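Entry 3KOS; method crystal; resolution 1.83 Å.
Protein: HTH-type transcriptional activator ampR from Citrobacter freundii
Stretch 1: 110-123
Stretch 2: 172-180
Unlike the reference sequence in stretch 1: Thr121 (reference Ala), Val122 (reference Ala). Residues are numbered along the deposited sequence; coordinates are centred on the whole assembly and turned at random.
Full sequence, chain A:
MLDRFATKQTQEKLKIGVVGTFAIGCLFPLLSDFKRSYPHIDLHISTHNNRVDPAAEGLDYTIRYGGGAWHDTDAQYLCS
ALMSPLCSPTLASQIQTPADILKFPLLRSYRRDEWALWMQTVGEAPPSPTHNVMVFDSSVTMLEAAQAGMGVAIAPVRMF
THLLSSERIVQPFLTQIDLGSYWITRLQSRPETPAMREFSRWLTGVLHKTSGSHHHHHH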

ATOM      1  N   TYR A 110       2.327   8.943   8.412  1.00 16.76           N
ATOM      2  CA  TYR A 110       2.508  10.389   8.298  1.00 23.99           C
ATOM      3  C   TYR A 110       2.188  11.159   9.581  1.00 29.10           C
ATOM      4  O   TYR A 110       2.383  12.372   9.631  1.00 28.81           O
ATOM      5  CB  TYR A 110       1.664  10.947   7.164  1.00 26.20           C
ATOM      6  CG  TYR A 110       2.269  10.814   5.787  1.00 25.02           C
ATOM      7  CD1 TYR A 110       2.791   9.605   5.343  1.00 21.00           C
ATOM      8  CD2 TYR A 110       2.284  11.896   4.913  1.00 31.43           C
ATOM      9  CE1 TYR A 110       3.331   9.478   4.064  1.00 21.92           C
ATOM     10  CE2 TYR A 110       2.815  11.782   3.639  1.00 32.14           C
ATOM     11  CZ  TYR A 110       3.336  10.571   3.220  1.00 29.45           C
ATOM     12  OH  TYR A 110       3.859  10.460   1.950  1.00 26.90           O
ATOM     13  N   ARG A 111       1.686  10.468  10.604  1.00 26.05           N
ATOM     14  CA  ARG A 111       1.519  11.084  11.922  1.00 25.90           C
ATOM     15  C   ARG A 111       2.818  11.089  12.727  1.00 27.28           C
ATOM     16  O   ARG A 111       3.310  10.041  13.171  1.00 26.20           O
ATOM     17  CB  ARG A 111       0.419  10.396  12.718  1.00 24.41           C
ATOM     18  CG  ARG A 111       0.431  10.807  14.173  1.00 32.94           C
ATOM     19  CD  ARG A 111      -0.967  10.976  14.693  1.00 31.54           C
ATOM     20  NE  ARG A 111      -0.970  11.609  16.007  1.00 34.91           N
ATOM     21  CZ  ARG A 111      -2.074  11.816  16.709  1.00 35.32           C
ATOM     22  NH1 ARG A 111      -3.238  11.432  16.206  1.00 28.91           N
ATOM     23  NH2 ARG A 111      -2.015  12.397  17.903  1.00 33.74           N
ATOM     24  N   ARG A 112       3.341  12.288  12.953  1.00 26.24           N
ATOM     25  CA  ARG A 112       4.707  12.458  13.449  1.00 29.70           C
ATOM     26  C   ARG A 112       4.978  11.971  14.874  1.00 29.62           C
ATOM     27  O   ARG A 112       6.124  11.690  15.225  1.00 32.19           O
ATOM     28  CB  ARG A 112       5.134  13.925  13.315  1.00 31.52           C
ATOM     29  N   ASP A 113       3.946  11.868  15.702  1.00 26.42           N
ATOM     30  CA  ASP A 113       4.190  11.583  17.111  1.00 26.01           C
ATOM     31  C   ASP A 113       3.749  10.192  17.578  1.00 25.52           C
ATOM     32  O   ASP A 113       3.650   9.951  18.781  1.00 23.52           O
ATOM     33  CB  ASP A 113       3.559  12.669  17.994  1.00 28.25           C
ATOM     34  CG  ASP A 113       2.049  12.762  17.822  1.00 38.33           C
ATOM     35  OD1 ASP A 113       1.485  11.983  17.023  1.00 38.98           O
ATOM     36  OD2 ASP A 113       1.423  13.616  18.489  1.00 43.46           O
ATOM     37  N   GLU A 114       3.483   9.280  16.647  1.00 21.00           N
ATOM     38  CA  GLU A 114       3.047   7.932  17.029  1.00 18.03           C
ATOM     39  C   GLU A 114       4.028   7.248  17.984  1.00 15.87           C
ATOM     40  O   GLU A 114       3.627   6.660  18.995  1.00 15.22           O
ATOM     41  CB  GLU A 114       2.849   7.059  15.789  1.00 19.16           C
ATOM     42  CG  GLU A 114       1.643   7.446  14.952  1.00 20.70           C
ATOM     43  CD  GLU A 114       1.592   6.699  13.632  1.00 21.53           C
ATOM     44  OE1 GLU A 114       2.650   6.232  13.162  1.00 21.46           O
ATOM     45  OE2 GLU A 114       0.490   6.589  13.062  1.00 20.40           O
ATOM     46  N   TRP A 115       5.314   7.308  17.656  1.00 14.97           N
ATOM     47  CA  TRP A 115       6.323   6.678  18.503  1.00 15.54           C
ATOM     48  C   TRP A 115       6.500   7.415  19.831  1.00 17.42           C
ATOM     49  O   TRP A 115       6.635   6.789  20.876  1.00 14.60           O
ATOM     50  CB  TRP A 115       7.655   6.519  17.759  1.00 13.22           C
ATOM     51  CG  TRP A 115       7.653   5.284  16.914  1.00 12.60           C
ATOM     52  CD1 TRP A 115       7.600   5.214  15.548  1.00 12.39           C
ATOM     53  CD2 TRP A 115       7.662   3.933  17.389  1.00 13.14           C
ATOM     54  NE1 TRP A 115       7.583   3.893  15.146  1.00 11.88           N
ATOM     55  CE2 TRP A 115       7.623   3.090  16.258  1.00 11.96           C
ATOM     56  CE3 TRP A 115       7.694   3.356  18.662  1.00 11.10           C
ATOM     57  CZ2 TRP A 115       7.631   1.699  16.364  1.00 10.03           C
ATOM     58  CZ3 TRP A 115       7.703   1.977  18.771  1.00 11.34           C
ATOM     59  CH2 TRP A 115       7.669   1.160  17.624  1.00 12.39           C
ATOM     60  N   ALA A 116       6.479   8.743  19.787  1.00 18.41           N
ATOM     61  CA  ALA A 116       6.554   9.530  21.010  1.00 20.23           C
ATOM     62  C   ALA A 116       5.412   9.136  21.944  1.00 16.98           C
ATOM     63  O   ALA A 116       5.613   8.951  23.144  1.00 15.63           O
ATOM     64  CB  ALA A 116       6.497  11.020  20.693  1.00 21.33           C
ATOM     65  N   LEU A 117       4.218   8.981  21.387  1.00 16.65           N
ATOM     66  CA  LEU A 117       3.047   8.654  22.192  1.00 17.19           C
ATOM     67  C   LEU A 117       3.097   7.237  22.752  1.00 17.20           C
ATOM     68  O   LEU A 117       2.756   7.022  23.911  1.00 15.97           O
ATOM     69  CB  LEU A 117       1.755   8.889  21.406  1.00 20.17           C
ATOM     70  CG  LEU A 117       1.522  10.365  21.059  1.00 25.10           C
ATOM     71  CD1 LEU A 117       0.432  10.533  20.013  1.00 28.32           C
ATOM     72  CD2 LEU A 117       1.196  11.173  22.316  1.00 28.50           C
ATOM     73  N   TRP A 118       3.518   6.263  21.947  1.00 14.46           N
ATOM     74  CA  TRP A 118       3.602   4.899  22.470  1.00 11.27           C
ATOM     75  C   TRP A 118       4.652   4.783  23.577  1.00 14.71           C
ATOM     76  O   TRP A 118       4.392   4.193  24.629  1.00 15.38           O
ATOM     77  CB  TRP A 118       3.870   3.866  21.363  1.00 12.00           C
ATOM     78  CG  TRP A 118       3.697   2.473  21.851  1.00  9.48           C
ATOM     79  CD1 TRP A 118       2.528   1.762  21.914  1.00 11.18           C
ATOM     80  CD2 TRP A 118       4.711   1.624  22.382  1.00 11.91           C
ATOM     81  NE1 TRP A 118       2.760   0.519  22.443  1.00 12.70           N
ATOM     82  CE2 TRP A 118       4.093   0.411  22.746  1.00 10.20           C
ATOM     83  CE3 TRP A 118       6.090   1.768  22.585  1.00 12.06           C
ATOM     84  CZ2 TRP A 118       4.805  -0.648  23.297  1.00 13.96           C
ATOM     85  CZ3 TRP A 118       6.792   0.715  23.135  1.00 12.19           C
ATOM     86  CH2 TRP A 118       6.150  -0.474  23.484  1.00 11.63           C
HETATM   87  N   MSE A 119       5.843   5.326  23.324  1.00 13.91           N
HETATM   88  CA  MSE A 119       6.907   5.335  24.322  1.00 15.85           C
HETATM   89  C   MSE A 119       6.423   6.007  25.607  1.00 17.11           C
HETATM   90  O   MSE A 119       6.615   5.481  26.695  1.00 17.31           O
HETATM   91  CB  MSE A 119       8.147   6.065  23.790  1.00 15.57           C
HETATM   92  CG  MSE A 119       8.887   5.307  22.690  1.00 16.63           C
HETATM   93 SE   MSE A 119       9.555   3.584  23.342  1.00 33.24          SE
HETATM   94  CE  MSE A 119      10.403   2.915  21.694  1.00 22.46           C
ATOM     95  N   GLN A 120       5.813   7.179  25.463  1.00 16.47           N
ATOM     96  CA  GLN A 120       5.293   7.925  26.610  1.00 17.41           C
ATOM     97  C   GLN A 120       4.330   7.057  27.433  1.00 18.99           C
ATOM     98  O   GLN A 120       4.405   7.024  28.663  1.00 17.93           O
ATOM     99  CB  GLN A 120       4.603   9.201  26.122  1.00 21.11           C
ATOM    100  CG  GLN A 120       3.935  10.033  27.206  1.00 21.69           C
ATOM    101  CD  GLN A 120       3.229  11.270  26.659  1.00 23.09           C
ATOM    102  OE1 GLN A 120       2.191  11.175  25.995  1.00 23.93           O
ATOM    103  NE2 GLN A 120       3.782  12.440  26.953  1.00 27.51           N
ATOM    104  N   THR A 121       3.451   6.330  26.745  1.00 17.10           N
ATOM    105  CA  THR A 121       2.464   5.464  27.392  1.00 14.82           C
ATOM    106  C   THR A 121       3.093   4.339  28.200  1.00 18.06           C
ATOM    107  O   THR A 121       2.567   3.952  29.247  1.00 17.87           O
ATOM    108  CB  THR A 121       1.490   4.865  26.347  1.00 13.66           C
ATOM    109  OG1 THR A 121       0.768   5.928  25.716  1.00 16.90           O
ATOM    110  CG2 THR A 121       0.511   3.900  26.986  1.00 16.46           C
ATOM    111  N   VAL A 122       4.213   3.807  27.724  1.00 16.17           N
ATOM    112  CA  VAL A 122       4.873   2.721  28.445  1.00 16.13           C
ATOM    113  C   VAL A 122       5.969   3.240  29.377  1.00 19.67           C
ATOM    114  O   VAL A 122       6.700   2.458  29.971  1.00 24.17           O
ATOM    115  CB  VAL A 122       5.459   1.630  27.507  1.00 17.65           C
ATOM    116  CG1 VAL A 122       4.350   0.953  26.725  1.00 16.73           C
ATOM    117  CG2 VAL A 122       6.516   2.216  26.567  1.00 17.70           C
ATOM    118  N   GLY A 123       6.082   4.559  29.491  1.00 20.76           N
ATOM    119  CA  GLY A 123       6.962   5.153  30.485  1.00 20.81           C
ATOM    120  C   GLY A 123       8.384   5.421  30.031  1.00 27.51           C
ATOM    121  O   GLY A 123       9.280   5.558  30.860  1.00 29.53           O
ATOM    122  N   PRO A 172       5.730  -7.625  20.031  1.00 13.04           N
ATOM    123  CA  PRO A 172       6.519  -7.927  21.233  1.00 17.14           C
ATOM    124  C   PRO A 172       5.885  -7.446  22.538  1.00 17.80           C
ATOM    125  O   PRO A 172       6.188  -8.013  23.591  1.00 19.62           O
ATOM    126  CB  PRO A 172       7.840  -7.199  20.981  1.00 16.06           C
ATOM    127  CG  PRO A 172       7.508  -6.138  19.954  1.00 16.66           C
ATOM    128  CD  PRO A 172       6.457  -6.757  19.090  1.00 14.12           C
ATOM    129  N   PHE A 173       5.034  -6.427  22.482  1.00 13.53           N
ATOM    130  CA  PHE A 173       4.462  -5.859  23.702  1.00 15.17           C
ATOM    131  C   PHE A 173       2.943  -5.771  23.678  1.00 15.79           C
ATOM    132  O   PHE A 173       2.343  -5.569  22.632  1.00 16.54           O
ATOM    133  CB  PHE A 173       5.069  -4.487  23.981  1.00 14.30           C
ATOM    134  CG  PHE A 173       6.554  -4.522  24.112  1.00 17.19           C
ATOM    135  CD1 PHE A 173       7.142  -5.119  25.221  1.00 17.98           C
ATOM    136  CD2 PHE A 173       7.368  -4.001  23.117  1.00 15.61           C
ATOM    137  CE1 PHE A 173       8.517  -5.182  25.340  1.00 19.74           C
ATOM    138  CE2 PHE A 173       8.733  -4.058  23.235  1.00 18.01           C
ATOM    139  CZ  PHE A 173       9.312  -4.653  24.348  1.00 18.31           C
ATOM    140  N   LEU A 174       2.333  -5.916  24.850  1.00 16.39           N
ATOM    141  CA  LEU A 174       0.885  -5.937  24.969  1.00 17.77           C
ATOM    142  C   LEU A 174       0.262  -4.553  24.829  1.00 17.60           C
ATOM    143  O   LEU A 174      -0.877  -4.426  24.384  1.00 17.70           O
ATOM    144  CB  LEU A 174       0.480  -6.536  26.315  1.00 20.84           C
ATOM    145  CG  LEU A 174       0.770  -8.025  26.469  1.00 31.53           C
ATOM    146  CD1 LEU A 174       0.328  -8.521  27.846  1.00 32.00           C
ATOM    147  CD2 LEU A 174       0.076  -8.805  25.362  1.00 30.13           C
ATOM    148  N   THR A 175       1.002  -3.523  25.229  1.00 14.66           N
ATOM    149  CA  THR A 175       0.449  -2.173  25.298  1.00 17.46           C
ATOM    150  C   THR A 175       0.088  -1.614  23.932  1.00 16.85           C
ATOM    151  O   THR A 175       0.886  -1.658  22.999  1.00 12.68           O
ATOM    152  CB  THR A 175       1.404  -1.188  26.009  1.00 19.40           C
ATOM    153  OG1 THR A 175       1.629  -1.625  27.352  1.00 18.65           O
ATOM    154  CG2 THR A 175       0.800   0.213  26.035  1.00 17.90           C
ATOM    155  N   GLN A 176      -1.130  -1.087  23.829  1.00 17.11           N
ATOM    156  CA  GLN A 176      -1.621  -0.515  22.585  1.00 16.69           C
ATOM    157  C   GLN A 176      -2.107   0.913  22.810  1.00 20.99           C
ATOM    158  O   GLN A 176      -2.556   1.249  23.905  1.00 22.05           O
ATOM    159  CB  GLN A 176      -2.793  -1.333  22.068  1.00 18.23           C
ATOM    160  CG  GLN A 176      -2.520  -2.801  21.890  1.00 15.75           C
ATOM    161  CD  GLN A 176      -3.766  -3.542  21.490  1.00 22.06           C
ATOM    162  OE1 GLN A 176      -3.845  -4.101  20.396  1.00 24.19           O
ATOM    163  NE2 GLN A 176      -4.764  -3.532  22.368  1.00 21.58           N
ATOM    164  N   ILE A 177      -2.040   1.745  21.773  1.00 16.23           N
ATOM    165  CA  ILE A 177      -2.567   3.108  21.854  1.00 16.78           C
ATOM    166  C   ILE A 177      -3.647   3.338  20.794  1.00 19.04           C
ATOM    167  O   ILE A 177      -3.679   2.653  19.772  1.00 13.63           O
ATOM    168  CB  ILE A 177      -1.462   4.176  21.710  1.00 17.37           C
ATOM    169  CG1 ILE A 177      -0.706   4.010  20.388  1.00 15.91           C
ATOM    170  CG2 ILE A 177      -0.488   4.110  22.889  1.00 20.63           C
ATOM    171  CD1 ILE A 177       0.303   5.122  20.102  1.00 17.51           C
ATOM    172  N   ASP A 178      -4.522   4.309  21.046  1.00 16.31           N
ATOM    173  CA  ASP A 178      -5.602   4.657  20.129  1.00 15.75           C
ATOM    174  C   ASP A 178      -5.362   6.050  19.572  1.00 17.25           C
ATOM    175  O   ASP A 178      -5.460   7.038  20.298  1.00 17.23           O
ATOM    176  CB  ASP A 178      -6.942   4.604  20.874  1.00 18.05           C
ATOM    177  CG  ASP A 178      -8.134   4.982  20.002  1.00 19.46           C
ATOM    178  OD1 ASP A 178      -7.958   5.451  18.858  1.00 17.95           O
ATOM    179  OD2 ASP A 178      -9.276   4.808  20.478  1.00 29.23           O
ATOM    180  N   LEU A 179      -5.018   6.127  18.289  1.00 13.39           N
ATOM    181  CA  LEU A 179      -4.843   7.407  17.623  1.00 12.91           C
ATOM    182  C   LEU A 179      -5.858   7.550  16.491  1.00 14.40           C
ATOM    183  O   LEU A 179      -5.703   8.391  15.604  1.00 14.94           O
ATOM    184  CB  LEU A 179      -3.418   7.544  17.076  1.00 15.84           C
ATOM    185  CG  LEU A 179      -2.325   7.467  18.145  1.00 20.65           C
ATOM    186  CD1 LEU A 179      -0.933   7.632  17.532  1.00 18.30           C
ATOM    187  CD2 LEU A 179      -2.573   8.518  19.216  1.00 19.72           C
ATOM    188  N   GLY A 180      -6.899   6.724  16.534  1.00 12.80           N
ATOM    189  CA  GLY A 180      -7.926   6.733  15.507  1.00 13.95           C
ATOM    190  C   GLY A 180      -8.589   5.376  15.362  1.00 13.98           C
ATOM    191  O   GLY A 180      -8.105   4.379  15.907  1.00 11.90           O
TER
HETATM  192  O   HOH W   1      -3.516   9.417  14.022  1.00 23.63           O

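A short helix packed against an extended segment that belongs to no sheet illustrates a general rule: apolar side chains supply most of the contact, while a single direct hydrogen bond accompanies them. In AmpR the helix spans residues 114 to 121, and the segment from Phe173 to Leu179 passes it in the reverse order, with Glu114 nearest Leu179, Trp118 nearest Ile177 and Val122 nearest Thr175. Together the two stretches bury 506 Å².

Trp118 covers the most surface. Its CA-to-CB bond points sideways, yet the indole, with chi1 in the t well, reaches across to the partner segment. There NE1 donates a hydrogen bond to the backbone O of Thr175 at 2.9 Å, nearly linear at 173°. This is the only direct hydrogen bond between the stretches. The carbonyl lies at the ring edge, near the ring plane, where the N-H points, so a large apolar side chain can be buried without leaving its one polar hydrogen unpaired. Farther along the indole, CH2 of Trp118 meets CD2 of Phe173 at 3.7 Å. The planes of the six-membered ring and the phenyl ring are inclined at 41°, an oblique pairing with centroids 5.9 Å apart.

Leu179, next in area, points toward the helix and engages its first turn. Its CD2 lies 3.7 Å from CD1 of Leu117, and its CD1 is equally far, 3.7 Å, from CG of Glu114, where the methylene part of an acidic side chain serves as an apolar surface. CD2 of Leu179 also lies over one face of the Arg111 guanidinium. That group is held by a salt bridge within its own stretch, NE of Arg111 to OD1 of Asp113 at 2.7 Å. NH1 of Arg111 is 4.0 Å from O of Leu179, and a water spans the gap, accepting from NH1 of Arg111 at 3.0 Å and donating to O of Leu179 at 2.9 Å.

Ile177 fills the middle of the contact. Its CD1 approaches the helix backbone, 3.8 Å from O of Glu114 and 3.9 Å from N of Trp118, two atoms already joined by a helical hydrogen bond. Its CG2 packs 3.9 Å from CD1 of Trp118 and 3.6 Å from OG1 of Thr121, whose hydroxyl donates to O of Leu117 one turn back (OG1 to O, 2.9 Å).

At the far end, CG2 of Thr175 sits 3.7 Å from CG1 of Val122 and 3.8 Å from CG2 of Thr121, extending the apolar contact past the tryptophan.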